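Local coordinates for protein ketosynthase (Streptomyces sp. MSC090213JE08, PDB 6KXD) that forms one chain of the two-chain ketosynthase/chain length factor of a highly reducing type II polyketide synthase, and probably takes part in making the polyketide chain of ishigamide, at residues K199-A205 with C233-E239; V21-W25 with I337-A342; E126-F131 with R148-G152. All coordinates share one frame; numbering follows the deposited sequence.

Contact 1 of 3, residues K199-A205 with C233-E239; sequences KYLVGSA and CGLFLVE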
# COMPACT_ATOMS: atom_id res chain seq x y z
N LYS B 199 19.15 -1.47 -4.23
CA LYS B 199 18.69 -0.47 -5.15
C LYS B 199 17.15 -0.51 -5.14
O LYS B 199 16.54 -1.53 -4.84
CB LYS B 199 19.09 -0.73 -6.60
CG LYS B 199 20.57 -0.71 -6.92
CD LYS B 199 20.79 -0.69 -8.42
CE LYS B 199 22.01 -1.47 -8.85
NZ LYS B 199 21.85 -2.90 -8.49
N TYR B 200 16.54 0.61 -5.50
CA TYR B 200 15.10 0.72 -5.50
C TYR B 200 14.65 1.54 -6.68
O TYR B 200 15.25 2.57 -6.99
CB TYR B 200 14.56 1.42 -4.25
CG TYR B 200 13.72 0.53 -3.39
CD1 TYR B 200 12.39 0.24 -3.71
CD2 TYR B 200 14.26 -0.03 -2.26
CE1 TYR B 200 11.63 -0.60 -2.91
CE2 TYR B 200 13.51 -0.86 -1.44
CZ TYR B 200 12.19 -1.14 -1.76
OH TYR B 200 11.55 -1.99 -0.92
N LEU B 201 13.59 1.06 -7.32
CA LEU B 201 12.79 1.81 -8.25
C LEU B 201 11.66 2.39 -7.41
O LEU B 201 10.96 1.63 -6.79
CB LEU B 201 12.15 0.91 -9.29
CG LEU B 201 12.92 0.53 -10.53
CD1 LEU B 201 13.78 -0.66 -10.23
CD2 LEU B 201 11.94 0.19 -11.65
N VAL B 202 11.59 3.71 -7.33
CA VAL B 202 10.67 4.36 -6.40
C VAL B 202 9.91 5.34 -7.24
O VAL B 202 10.52 6.16 -7.98
CB VAL B 202 11.38 5.17 -5.32
CG1 VAL B 202 10.38 5.83 -4.35
CG2 VAL B 202 12.39 4.35 -4.56
N GLY B 203 8.59 5.42 -7.04
CA GLY B 203 7.94 6.49 -7.73
C GLY B 203 6.48 6.44 -7.49
O GLY B 203 6.05 5.79 -6.53
N SER B 204 5.74 7.14 -8.33
CA SER B 204 4.32 7.15 -8.11
C SER B 204 3.64 7.43 -9.43
O SER B 204 4.30 7.94 -10.37
CB SER B 204 4.03 8.12 -6.98
OG SER B 204 4.35 9.46 -7.35
N ALA B 205 2.32 7.16 -9.52
CA ALA B 205 1.67 7.20 -10.81
C ALA B 205 0.18 7.47 -10.64
O ALA B 205 -0.40 6.96 -9.71
CB ALA B 205 1.87 5.91 -11.54
N CYS B 233 3.49 9.21 -14.60
CA CYS B 233 4.30 8.46 -13.66
C CYS B 233 5.72 9.04 -13.63
O CYS B 233 6.31 9.32 -14.66
CB CYS B 233 4.39 6.98 -14.05
SG CYS B 233 5.51 5.97 -13.05
N GLY B 234 6.25 9.20 -12.43
CA GLY B 234 7.63 9.52 -12.21
C GLY B 234 8.27 8.43 -11.41
O GLY B 234 7.62 7.93 -10.45
N LEU B 235 9.49 8.03 -11.79
CA LEU B 235 10.25 7.00 -11.13
C LEU B 235 11.71 7.42 -10.97
O LEU B 235 12.23 8.15 -11.84
CB LEU B 235 10.28 5.71 -11.95
CG LEU B 235 8.96 5.00 -12.20
CD1 LEU B 235 9.22 3.80 -13.09
CD2 LEU B 235 8.33 4.55 -10.88
N PHE B 236 12.27 6.95 -9.87
CA PHE B 236 13.64 7.19 -9.46
C PHE B 236 14.35 5.89 -9.21
O PHE B 236 13.77 4.93 -8.66
CB PHE B 236 13.69 8.03 -8.19
CG PHE B 236 12.83 9.23 -8.37
CD1 PHE B 236 13.27 10.28 -9.18
CD2 PHE B 236 11.56 9.25 -7.84
CE1 PHE B 236 12.46 11.37 -9.39
CE2 PHE B 236 10.71 10.31 -8.12
CZ PHE B 236 11.17 11.37 -8.89
N LEU B 237 15.62 5.85 -9.63
CA LEU B 237 16.47 4.78 -9.23
C LEU B 237 17.22 5.28 -7.99
O LEU B 237 17.91 6.32 -8.06
CB LEU B 237 17.37 4.42 -10.41
CG LEU B 237 18.07 3.06 -10.28
CD1 LEU B 237 18.97 3.03 -9.09
CD2 LEU B 237 17.05 1.95 -10.16
N VAL B 238 17.03 4.63 -6.85
CA VAL B 238 17.67 4.98 -5.60
C VAL B 238 18.69 3.91 -5.20
O VAL B 238 18.41 2.72 -5.25
CB VAL B 238 16.62 5.18 -4.48
CG1 VAL B 238 17.24 5.52 -3.15
CG2 VAL B 238 15.60 6.24 -4.91
N GLU B 239 19.85 4.36 -4.75
CA GLU B 239 20.96 3.49 -4.32
C GLU B 239 21.53 4.05 -3.02
O GLU B 239 21.18 5.16 -2.62
CB GLU B 239 22.05 3.44 -5.40
CG GLU B 239 21.52 3.35 -6.79
CD GLU B 239 22.57 2.97 -7.80
OE1 GLU B 239 22.56 3.54 -8.89
OE2 GLU B 239 23.40 2.07 -7.46

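Contact 2 of 3, residues V21-W25 with I337-A342; sequences VITGW and IAAVLA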
# COMPACT_ATOMS: atom_id res chain seq x y z
N VAL B 21 20.71 7.93 -2.52
CA VAL B 21 20.95 8.80 -3.58
C VAL B 21 20.06 8.37 -4.72
O VAL B 21 19.89 7.18 -4.97
CB VAL B 21 22.43 8.84 -3.99
CG1 VAL B 21 23.26 9.46 -2.87
CG2 VAL B 21 23.01 7.50 -4.37
N ILE B 22 19.53 9.38 -5.40
CA ILE B 22 18.88 9.14 -6.62
C ILE B 22 19.94 9.18 -7.73
O ILE B 22 20.60 10.19 -7.89
CB ILE B 22 17.83 10.21 -6.87
CG1 ILE B 22 16.73 10.17 -5.80
CG2 ILE B 22 17.30 10.06 -8.26
CD1 ILE B 22 15.74 11.32 -5.94
N THR B 23 20.00 8.11 -8.53
CA THR B 23 21.03 8.00 -9.60
C THR B 23 20.39 7.97 -10.97
O THR B 23 21.10 7.91 -11.99
CB THR B 23 21.92 6.78 -9.36
OG1 THR B 23 21.04 5.67 -9.52
CG2 THR B 23 22.54 6.80 -7.98
N GLY B 24 19.07 8.11 -11.03
CA GLY B 24 18.39 8.12 -12.27
C GLY B 24 16.91 8.41 -12.07
O GLY B 24 16.41 8.21 -10.97
N TRP B 25 16.27 8.85 -13.13
CA TRP B 25 14.86 9.10 -13.09
C TRP B 25 14.26 9.01 -14.47
O TRP B 25 14.94 9.05 -15.50
CB TRP B 25 14.55 10.44 -12.46
CG TRP B 25 15.08 11.63 -13.17
CD1 TRP B 25 16.35 12.12 -13.17
CD2 TRP B 25 14.31 12.50 -14.01
NE1 TRP B 25 16.42 13.26 -13.91
CE2 TRP B 25 15.19 13.51 -14.46
CE3 TRP B 25 12.97 12.54 -14.41
CZ2 TRP B 25 14.77 14.53 -15.30
CZ3 TRP B 25 12.56 13.54 -15.25
CH2 TRP B 25 13.45 14.53 -15.69
N ILE B 337 9.92 15.99 -7.41
CA ILE B 337 11.27 15.58 -7.29
C ILE B 337 11.91 15.62 -8.69
O ILE B 337 12.97 16.17 -8.85
CB ILE B 337 11.39 14.21 -6.62
CG1 ILE B 337 10.96 14.27 -5.15
CG2 ILE B 337 12.81 13.73 -6.76
CD1 ILE B 337 10.85 12.94 -4.49
N ALA B 338 11.26 15.05 -9.69
CA ALA B 338 11.76 15.10 -11.08
C ALA B 338 11.96 16.55 -11.57
O ALA B 338 12.96 16.81 -12.26
CB ALA B 338 10.89 14.34 -12.01
N ALA B 339 11.04 17.46 -11.25
CA ALA B 339 11.19 18.85 -11.64
C ALA B 339 12.47 19.43 -11.01
O ALA B 339 13.18 20.18 -11.66
CB ALA B 339 9.97 19.64 -11.29
N VAL B 340 12.74 19.11 -9.75
CA VAL B 340 13.96 19.53 -9.10
C VAL B 340 15.18 18.99 -9.86
O VAL B 340 16.12 19.75 -10.14
CB VAL B 340 14.02 19.14 -7.62
CG1 VAL B 340 15.40 19.38 -7.05
CG2 VAL B 340 12.98 19.88 -6.79
N LEU B 341 15.14 17.70 -10.23
CA LEU B 341 16.27 17.11 -10.89
C LEU B 341 16.45 17.73 -12.29
O LEU B 341 17.61 17.94 -12.71
CB LEU B 341 16.07 15.60 -11.00
CG LEU B 341 15.92 14.87 -9.67
CD1 LEU B 341 15.66 13.38 -9.88
CD2 LEU B 341 17.14 15.07 -8.83
N ALA B 342 15.34 17.99 -12.97
CA ALA B 342 15.31 18.61 -14.28
C ALA B 342 15.91 20.03 -14.23
O ALA B 342 16.70 20.42 -15.13
CB ALA B 342 13.92 18.63 -14.83

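Contact 3 of 3, residues E126-F131 with R148-G152; sequences ENVTDF and RIPFG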
# COMPACT_ATOMS: atom_id res chain seq x y z
N GLU B 126 -10.54 3.56 -13.47
CA GLU B 126 -11.17 3.17 -14.72
C GLU B 126 -11.46 1.66 -14.71
O GLU B 126 -12.57 1.22 -15.08
CB GLU B 126 -10.31 3.51 -15.93
CG GLU B 126 -10.95 3.08 -17.25
CD GLU B 126 -10.17 3.51 -18.48
OE1 GLU B 126 -8.97 3.76 -18.36
OE2 GLU B 126 -10.79 3.58 -19.54
N ASN B 127 -10.50 0.85 -14.25
CA ASN B 127 -10.67 -0.58 -14.24
C ASN B 127 -11.83 -0.97 -13.31
O ASN B 127 -12.74 -1.74 -13.70
CB ASN B 127 -9.36 -1.28 -13.86
CG ASN B 127 -9.49 -2.77 -13.81
OD1 ASN B 127 -10.14 -3.28 -12.93
ND2 ASN B 127 -8.86 -3.46 -14.75
N VAL B 128 -11.82 -0.43 -12.08
CA VAL B 128 -12.68 -0.90 -11.06
C VAL B 128 -14.11 -0.44 -11.38
O VAL B 128 -15.04 -1.19 -11.11
CB VAL B 128 -12.23 -0.44 -9.67
CG1 VAL B 128 -12.35 1.05 -9.50
CG2 VAL B 128 -13.02 -1.16 -8.58
N THR B 129 -14.25 0.76 -11.91
CA THR B 129 -15.56 1.33 -12.23
C THR B 129 -16.13 0.66 -13.48
O THR B 129 -17.31 0.46 -13.58
CB THR B 129 -15.57 2.85 -12.43
OG1 THR B 129 -14.74 3.29 -13.49
CG2 THR B 129 -15.24 3.57 -11.14
N ASP B 130 -15.27 0.30 -14.43
CA ASP B 130 -15.74 -0.46 -15.59
C ASP B 130 -16.23 -1.83 -15.13
O ASP B 130 -17.28 -2.28 -15.56
CB ASP B 130 -14.68 -0.57 -16.68
CG ASP B 130 -14.44 0.67 -17.51
OD1 ASP B 130 -15.21 1.67 -17.38
OD2 ASP B 130 -13.46 0.65 -18.27
N PHE B 131 -15.47 -2.50 -14.25
CA PHE B 131 -15.80 -3.78 -13.70
C PHE B 131 -17.16 -3.67 -13.00
O PHE B 131 -18.07 -4.47 -13.21
CB PHE B 131 -14.71 -4.24 -12.73
CG PHE B 131 -14.98 -5.49 -11.95
CD1 PHE B 131 -15.75 -5.50 -10.80
CD2 PHE B 131 -14.40 -6.69 -12.34
CE1 PHE B 131 -15.96 -6.66 -10.09
CE2 PHE B 131 -14.58 -7.84 -11.60
CZ PHE B 131 -15.37 -7.84 -10.48
N ARG B 148 -9.79 -8.07 -17.89
CA ARG B 148 -9.42 -6.79 -17.19
C ARG B 148 -9.08 -7.07 -15.72
O ARG B 148 -8.43 -6.22 -15.09
CB ARG B 148 -10.53 -5.74 -17.27
CG ARG B 148 -10.84 -5.19 -18.65
CD ARG B 148 -9.99 -4.05 -19.17
NE ARG B 148 -10.13 -2.80 -18.43
CZ ARG B 148 -11.13 -1.94 -18.55
NH1 ARG B 148 -12.20 -2.25 -19.26
NH2 ARG B 148 -11.07 -0.76 -17.95
N ILE B 149 -9.46 -8.23 -15.18
CA ILE B 149 -9.38 -8.48 -13.75
C ILE B 149 -7.94 -8.41 -13.22
O ILE B 149 -7.67 -7.79 -12.21
CB ILE B 149 -10.08 -9.82 -13.40
CG1 ILE B 149 -11.60 -9.68 -13.53
CG2 ILE B 149 -9.67 -10.32 -12.04
CD1 ILE B 149 -12.36 -10.94 -13.13
N PRO B 150 -6.94 -9.05 -13.87
CA PRO B 150 -5.57 -8.98 -13.35
C PRO B 150 -5.15 -7.51 -13.09
O PRO B 150 -4.65 -7.11 -11.97
CB PRO B 150 -4.77 -9.71 -14.44
CG PRO B 150 -5.77 -10.61 -15.14
CD PRO B 150 -7.09 -9.86 -15.08
N PHE B 151 -5.53 -6.65 -14.03
CA PHE B 151 -5.09 -5.28 -14.06
C PHE B 151 -5.69 -4.47 -12.90
O PHE B 151 -5.17 -3.42 -12.59
CB PHE B 151 -5.42 -4.66 -15.42
CG PHE B 151 -4.69 -5.34 -16.54
CD1 PHE B 151 -3.34 -5.10 -16.75
CD2 PHE B 151 -5.34 -6.24 -17.38
CE1 PHE B 151 -2.66 -5.74 -17.78
CE2 PHE B 151 -4.66 -6.86 -18.41
CZ PHE B 151 -3.32 -6.61 -18.62
N GLY B 152 -6.77 -4.95 -12.28
CA GLY B 152 -7.53 -4.21 -11.30
C GLY B 152 -6.80 -4.07 -9.97
O GLY B 152 -7.01 -3.10 -9.23
O HOH W 1 -7.78 -2.50 -17.40

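Contact 1 of 3, residues K199-A205 with C233-E239
Tyr200, Val202 and Ser204 pair with Val238, Phe236 and Gly234 in an antiparallel strand ladder, a buried central-sheet pairing of the thiolase fold expected of this family; the two short segments meet at 162°. These three hydrogen-bonded pairs supply six main-chain bonds, among them a nearly straight one from Val238 N to Tyr200 O (2.7 Å, 175° at the hydrogen). Between them CA hydrogens lean on the same carbonyls, as Leu201 CA does on Phe236 O (3.3 Å).

On one face, CG2 of Val202 meets CG2 of Val238 at 3.7 Å. Both methyls stand anti to their own carbonyl carbons, which turns them toward each other along the diagonal. The Phe236 ring stands oblique to the Val202 carbonyl, its CD2 3.3 Å from Val202 O. On the other face the ladder is apolar away from its Lys199 end. Leu235 lays CD2 against Gly203 CA (3.7 Å), close because the glycine carries no CB, and Ala205 CB rests on Cys233 CB (3.7 Å).

Lys199 and Glu239 run side by side at that end, CD of the lysine 3.9 Å from OE2 of the glutamate, yet Lys199 NZ stays 5.3 Å from Glu239 OE2, without contact. NZ turns off to a long, weak ion pair with Glu245 and a weak hydrogen bond to the Ala109 carbonyl, while Glu239 is held by Thr23 and the Glu245 main chain. An alanine in place of Lys199 has no methylenes beyond CB, and the Glu239 carboxylate would probably lose its apolar flank and the nearby positive charge.

Strand 114-119 bonds to the far edge of 199-205, and strand 20-29 lies next to 233-239. Helix 180-193 packs on Tyr200 and Val202, and helix 86-99 covers the face of Leu201, Ala205, Cys233 and Leu235.

Contact 2 of 3, residues V21-W25 with I337-A342
The strand carrying Ile22 and Trp25 crosses helix 337-342 at 98°, the axes of the two short segments coming within 10.1 Å, a spacing bridged mainly by side chains.

Trp25 carries most of the contact. Its CG sits between the backbone N and the carbonyl carbon (chi1 63°), which brings the indole over the helix with one face turned to Leu341 and Ala338. Leu341 slides past the ring and sets CD1 over the five-membered ring, 4.0 Å from its centroid and 28° off the normal, a CH-pi contact; CB of the same leucine lies above the plane nearer the rim. One turn back, Ala338 CB touches Trp25 CE3 at 3.7 Å. At the far end of the indole, Trp25 CZ2 reaches Ala342 CB at 4.2 Å.

Ile22 fills in beneath. Its two branches part company: CG2 goes to Leu341 CD1 (4.0 Å), whereas CD1 meets Ile337 CG2 at 3.9 Å. Phe236 touches Ile22, Trp25, Ile337 and Leu341 alike, and helix 35-44 packs on Trp25 and Ala342. Helix 332-344 lies against strands 229-240 and 354-360, consistent with the buried helical layer of a thiolase fold.

The contact therefore rests on dispersion and on the indole face. The Ala338 carbonyl lies over that face, but its oxygen already accepts from Ala342 N (2.7 Å), so its place by the aromatic ring probably costs little.

Contact 3 of 3, residues E126-F131 with R148-G152
Asn127 and Arg148 form the tight centre of this contact, between helix 125-137 and the short, weakly bonded helical turn at about 149-152. Asn127 extends its amide away from its own main chain (CG trans to N, chi1 179°) and gives ND2 to Arg148 O (2.8 Å, 160° at the hydrogen). The acceptor lies in the amide plane, although the donor stands well above the carbonyl plane. The other end of the amide presses OD1 on Gly152 CA at 3.2 Å, where no side chain intervenes.

Toward solvent the contact becomes polar and hydrated. The Arg148 chain, bent at its second and third torsions, still advances to Asp130 and brings the guanidinium edge to it: NH2 makes a salt bridge to OD2 (2.8 Å) on the anti side of the carboxylate, with only a weak second bond from NH1. The two planar groups are turned 79° apart, consistent with one oxygen taking both donors. A water accepts from Arg148 NE (2.6 Å) and from Asn127 ND2 (3.0 Å). Glu126 stays close without charge contact, its OE2 4.6 Å from Arg148 NH2.

On another side, Ile149 CG1 meets the Phe131 ring at its edge, 4.0 Å from CE2. There Ala206 and Leu207 of the neighbouring ketosynthase chain pack on Phe131 and Ile149, consistent with the helical region that lines the subunit interface in thiolase-fold ketosynthase dimers.

Overall arrangement
Contacts 1 and 2 form one continuous core, their centres 9 Å apart. They share a sheet in which strands 20-29 and 229-240 are neighbours, with Leu237 O accepting from Thr23 N. Contact 2 joins the start of the chain to helix 332-344 near its end, closing a loop that contains both other contacts; contact 3 closes before contact 1 opens. Contact 3 stands apart, its centre about 24 Å from that of contact 1 and about 32 Å from that of contact 2, which lies on the opposite side of the chain's centre. The first two thus unite early and late parts of the fold in its interior, whereas the third belongs to the side facing the ketosynthase partner.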